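Local structure of putative L-alanine-DL-glutamate epimerase (3SN4) at residues R160-N165 and V214-D219. The protein probably acts as a magnesium-dependent racemase or epimerase of the mandelate racemase/muconate lactonizing enzyme family. Numbering follows the deposited sequence.
With MG (magnesium ion), chain B; AKG (2-oxoglutaric acid), chain C.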
ATOM      1  N   ARG A 160      21.264  34.257  14.329  1.00 29.58           N
ATOM      2  CA  ARG A 160      21.338  32.925  14.908  1.00 29.17           C
ATOM      3  C   ARG A 160      21.568  31.849  13.866  1.00 27.29           C
ATOM      4  O   ARG A 160      21.938  30.729  14.192  1.00 26.62           O
ATOM      5  CB  ARG A 160      20.055  32.657  15.667  1.00 29.37           C
ATOM      6  CG  ARG A 160      19.823  33.671  16.753  1.00 32.98           C
ATOM      7  CD  ARG A 160      18.457  33.524  17.355  1.00 35.13           C
ATOM      8  NE  ARG A 160      18.256  34.561  18.361  1.00 36.97           N
ATOM      9  CZ  ARG A 160      17.214  34.608  19.181  1.00 37.99           C
ATOM     10  NH1 ARG A 160      16.256  33.676  19.112  1.00 37.53           N
ATOM     11  NH2 ARG A 160      17.130  35.590  20.064  1.00 36.37           N
ATOM     12  N   ALA A 161      21.363  32.207  12.605  1.00 26.42           N
ATOM     13  CA  ALA A 161      21.400  31.247  11.501  1.00 25.68           C
ATOM     14  C   ALA A 161      21.679  31.961  10.187  1.00 25.23           C
ATOM     15  O   ALA A 161      21.336  33.120  10.032  1.00 25.61           O
ATOM     16  CB  ALA A 161      20.064  30.468  11.421  1.00 24.01           C
ATOM     17  N   ILE A 162      22.325  31.256   9.259  1.00 25.48           N
ATOM     18  CA  ILE A 162      22.643  31.769   7.928  1.00 25.03           C
ATOM     19  C   ILE A 162      22.379  30.660   6.892  1.00 24.40           C
ATOM     20  O   ILE A 162      22.460  29.475   7.225  1.00 23.04           O
ATOM     21  CB  ILE A 162      24.125  32.261   7.822  1.00 26.51           C
ATOM     22  CG1 ILE A 162      25.116  31.114   7.969  1.00 25.92           C
ATOM     23  CG2 ILE A 162      24.417  33.360   8.846  1.00 27.18           C
ATOM     24  CD1 ILE A 162      26.564  31.565   7.910  1.00 28.97           C
ATOM     25  N   LYS A 163      22.042  31.050   5.662  1.00 24.06           N
ATOM     26  CA  LYS A 163      21.819  30.078   4.575  1.00 24.34           C
ATOM     27  C   LYS A 163      22.662  30.395   3.355  1.00 24.93           C
ATOM     28  O   LYS A 163      22.625  31.523   2.847  1.00 25.73           O
ATOM     29  CB  LYS A 163      20.347  30.005   4.163  1.00 23.31           C
ATOM     30  CG  LYS A 163      20.044  28.779   3.301  1.00 25.27           C
ATOM     31  CD  LYS A 163      18.554  28.490   3.119  1.00 25.43           C
ATOM     32  CE  LYS A 163      17.926  29.374   2.021  1.00 25.78           C
ATOM     33  NZ  LYS A 163      16.428  29.320   2.034  1.00 22.94           N
ATOM     34  N   THR A 164      23.375  29.384   2.860  1.00 24.70           N
ATOM     35  CA  THR A 164      24.206  29.503   1.667  1.00 25.37           C
ATOM     36  C   THR A 164      23.723  28.547   0.592  1.00 25.02           C
ATOM     37  O   THR A 164      22.786  27.758   0.808  1.00 24.73           O
ATOM     38  CB  THR A 164      25.671  29.219   2.001  1.00 25.90           C
ATOM     39  OG1 THR A 164      26.512  29.619   0.905  1.00 27.58           O
ATOM     40  CG2 THR A 164      25.878  27.745   2.351  1.00 26.63           C
ATOM     41  N   ASN A 165      24.347  28.642  -0.573  1.00 25.97           N
ATOM     42  CA  ASN A 165      24.000  27.822  -1.740  1.00 25.19           C
ATOM     43  C   ASN A 165      25.248  27.066  -2.221  1.00 25.61           C
ATOM     44  O   ASN A 165      26.073  26.727  -1.398  1.00 25.97           O
ATOM     45  CB  ASN A 165      23.375  28.691  -2.827  1.00 25.38           C
ATOM     46  CG  ASN A 165      22.177  29.442  -2.330  1.00 25.84           C
ATOM     47  OD1 ASN A 165      22.314  30.473  -1.654  1.00 27.96           O
ATOM     48  ND2 ASN A 165      20.982  28.952  -2.667  1.00 25.06           N
ATOM     49  N   VAL A 214      26.147  29.457  15.823  1.00 36.51           N
ATOM     50  CA  VAL A 214      25.331  29.912  14.707  1.00 34.24           C
ATOM     51  C   VAL A 214      24.945  28.734  13.797  1.00 32.28           C
ATOM     52  O   VAL A 214      25.768  27.865  13.490  1.00 32.53           O
ATOM     53  CB  VAL A 214      26.062  31.015  13.884  1.00 34.86           C
ATOM     54  CG1 VAL A 214      25.319  31.318  12.570  1.00 33.82           C
ATOM     55  CG2 VAL A 214      26.234  32.307  14.714  1.00 36.42           C
ATOM     56  N   GLU A 215      23.692  28.705  13.367  1.00 29.75           N
ATOM     57  CA  GLU A 215      23.206  27.572  12.595  1.00 28.56           C
ATOM     58  C   GLU A 215      23.464  27.825  11.126  1.00 26.64           C
ATOM     59  O   GLU A 215      23.353  28.956  10.667  1.00 25.57           O
ATOM     60  CB  GLU A 215      21.721  27.331  12.845  1.00 27.91           C
ATOM     61  CG  GLU A 215      21.348  26.966  14.270  1.00 30.55           C
ATOM     62  CD  GLU A 215      21.512  25.494  14.604  1.00 35.74           C
ATOM     63  OE1 GLU A 215      21.631  24.636  13.687  1.00 35.58           O
ATOM     64  OE2 GLU A 215      21.508  25.194  15.820  1.00 41.46           O
ATOM     65  N   ILE A 216      23.784  26.762  10.383  1.00 25.43           N
ATOM     66  CA  ILE A 216      24.044  26.865   8.966  1.00 23.95           C
ATOM     67  C   ILE A 216      23.032  26.034   8.200  1.00 23.47           C
ATOM     68  O   ILE A 216      22.874  24.830   8.461  1.00 22.93           O
ATOM     69  CB  ILE A 216      25.458  26.387   8.624  1.00 24.94           C
ATOM     70  CG1 ILE A 216      26.518  27.252   9.336  1.00 24.87           C
ATOM     71  CG2 ILE A 216      25.685  26.391   7.128  1.00 24.13           C
ATOM     72  CD1 ILE A 216      27.961  26.801   9.025  1.00 25.89           C
ATOM     73  N   LEU A 217      22.346  26.704   7.284  1.00 22.44           N
ATOM     74  CA  LEU A 217      21.390  26.101   6.402  1.00 22.03           C
ATOM     75  C   LEU A 217      22.047  25.987   5.022  1.00 22.29           C
ATOM     76  O   LEU A 217      22.835  26.847   4.641  1.00 21.93           O
ATOM     77  CB  LEU A 217      20.129  26.965   6.314  1.00 21.89           C
ATOM     78  CG  LEU A 217      19.201  26.986   7.544  1.00 21.78           C
ATOM     79  CD1 LEU A 217      19.846  27.703   8.730  1.00 22.80           C
ATOM     80  CD2 LEU A 217      17.855  27.617   7.220  1.00 19.99           C
ATOM     81  N   LEU A 218      21.706  24.933   4.278  1.00 21.44           N
ATOM     82  CA  LEU A 218      22.199  24.753   2.918  1.00 22.03           C
ATOM     83  C   LEU A 218      21.013  24.591   1.981  1.00 21.83           C
ATOM     84  O   LEU A 218      20.140  23.740   2.212  1.00 21.95           O
ATOM     85  CB  LEU A 218      23.118  23.540   2.845  1.00 22.75           C
ATOM     86  CG  LEU A 218      23.756  23.135   1.507  1.00 22.82           C
ATOM     87  CD1 LEU A 218      24.684  24.219   0.907  1.00 21.47           C
ATOM     88  CD2 LEU A 218      24.490  21.829   1.700  1.00 23.85           C
ATOM     89  N   ASP A 219      20.989  25.405   0.921  1.00 21.25           N
ATOM     90  CA  ASP A 219      19.959  25.303  -0.119  1.00 21.22           C
ATOM     91  C   ASP A 219      20.588  24.777  -1.389  1.00 21.36           C
ATOM     92  O   ASP A 219      21.534  25.372  -1.922  1.00 22.62           O
ATOM     93  CB  ASP A 219      19.292  26.654  -0.344  1.00 21.42           C
ATOM     94  CG  ASP A 219      17.978  26.568  -1.123  1.00 22.87           C
ATOM     95  OD1 ASP A 219      17.669  25.542  -1.785  1.00 21.65           O
ATOM     96  OD2 ASP A 219      17.246  27.582  -1.089  1.00 23.40           O
TER
HETATM   97 MG    MG B 408      15.163  27.734  -1.419  1.00 29.52          MG
HETATM   98  C1  AKG C 500      15.244  30.643  -1.252  1.00 31.43           C
HETATM   99  O1  AKG C 500      15.123  31.861  -0.931  1.00 30.97           O
HETATM  100  O2  AKG C 500      15.257  29.737  -0.361  1.00 29.72           O
HETATM  101  C2  AKG C 500      15.337  30.246  -2.684  1.00 33.08           C
HETATM  102  O5  AKG C 500      15.615  29.090  -2.993  1.00 30.00           O
HETATM  103  C3  AKG C 500      15.023  31.179  -3.830  1.00 35.08           C
HETATM  104  C4  AKG C 500      16.176  31.916  -4.535  1.00 38.52           C
HETATM  105  C5  AKG C 500      17.387  31.174  -5.076  1.00 40.09           C
HETATM  106  O3  AKG C 500      18.241  30.789  -4.241  1.00 42.68           O
HETATM  107  O4  AKG C 500      17.526  31.029  -6.326  1.00 37.52           O
HETATM  108  O   HOH W   1      18.481  29.912  -1.518  1.00 29.24           O
HETATM  109  O   HOH W   2      15.127  26.001  -2.498  1.00 25.48           O
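The backbones of R160-N165 and V214-D219 run side by side in the same direction, joined by five hydrogen bonds in parallel register. E215 N donates to R160 O, L217 N to I162 O and D219 N to T164 O, while I162 N and T164 N return bonds to E215 O and L217 O. The bond from L217 N to I162 O, 2.8 Å long, has an N-H...O angle of 168°. The CA of A161 also approaches E215 O, at 3.1 Å.

Apolar packing follows the alternation of side chains. A161, K163 and L217 share the barrel interior: CB of A161 lies 3.9 Å from CD1 of L217, and the aliphatic part of K163 crosses L217 at about a right angle, with K163 CG 3.5 Å from L217 CB. On the other face, T164 CG2 rests against L218 CD1, and I162 lies beside I216.

Toward their C-terminal ends both segments supply polar side chains to the site that holds magnesium and 2-oxoglutarate. D219 OD2 binds the magnesium ion at 2.1 Å, with E245 and E269 completing the protein share; 2-oxoglutarate chelates the metal through O2 and O5. K163 bends at chi3 (81°), which carries NZ to 2.7 Å from 2-oxoglutarate O2, a hydrogen bond; a salt bridge to E245 and a bond to Y122 also hold this amine. N165 runs alongside D219, their amide and carboxylate planes 29° apart, and a water spans N165 ND2 and D219 OD2. N221 bonds both side chains, and the hydroxyl of T128 hydrogen-bonds N165 OD1.

This is a neighbouring strand pair of the enolase-superfamily barrel, linked by a right-handed beta-alpha-beta crossover through helix 193-210. That helix packs on I162, T164 and I216, helix 144-156 touches I162 and V214, and strands 118-123 and 243-245 lie on either side of the pair.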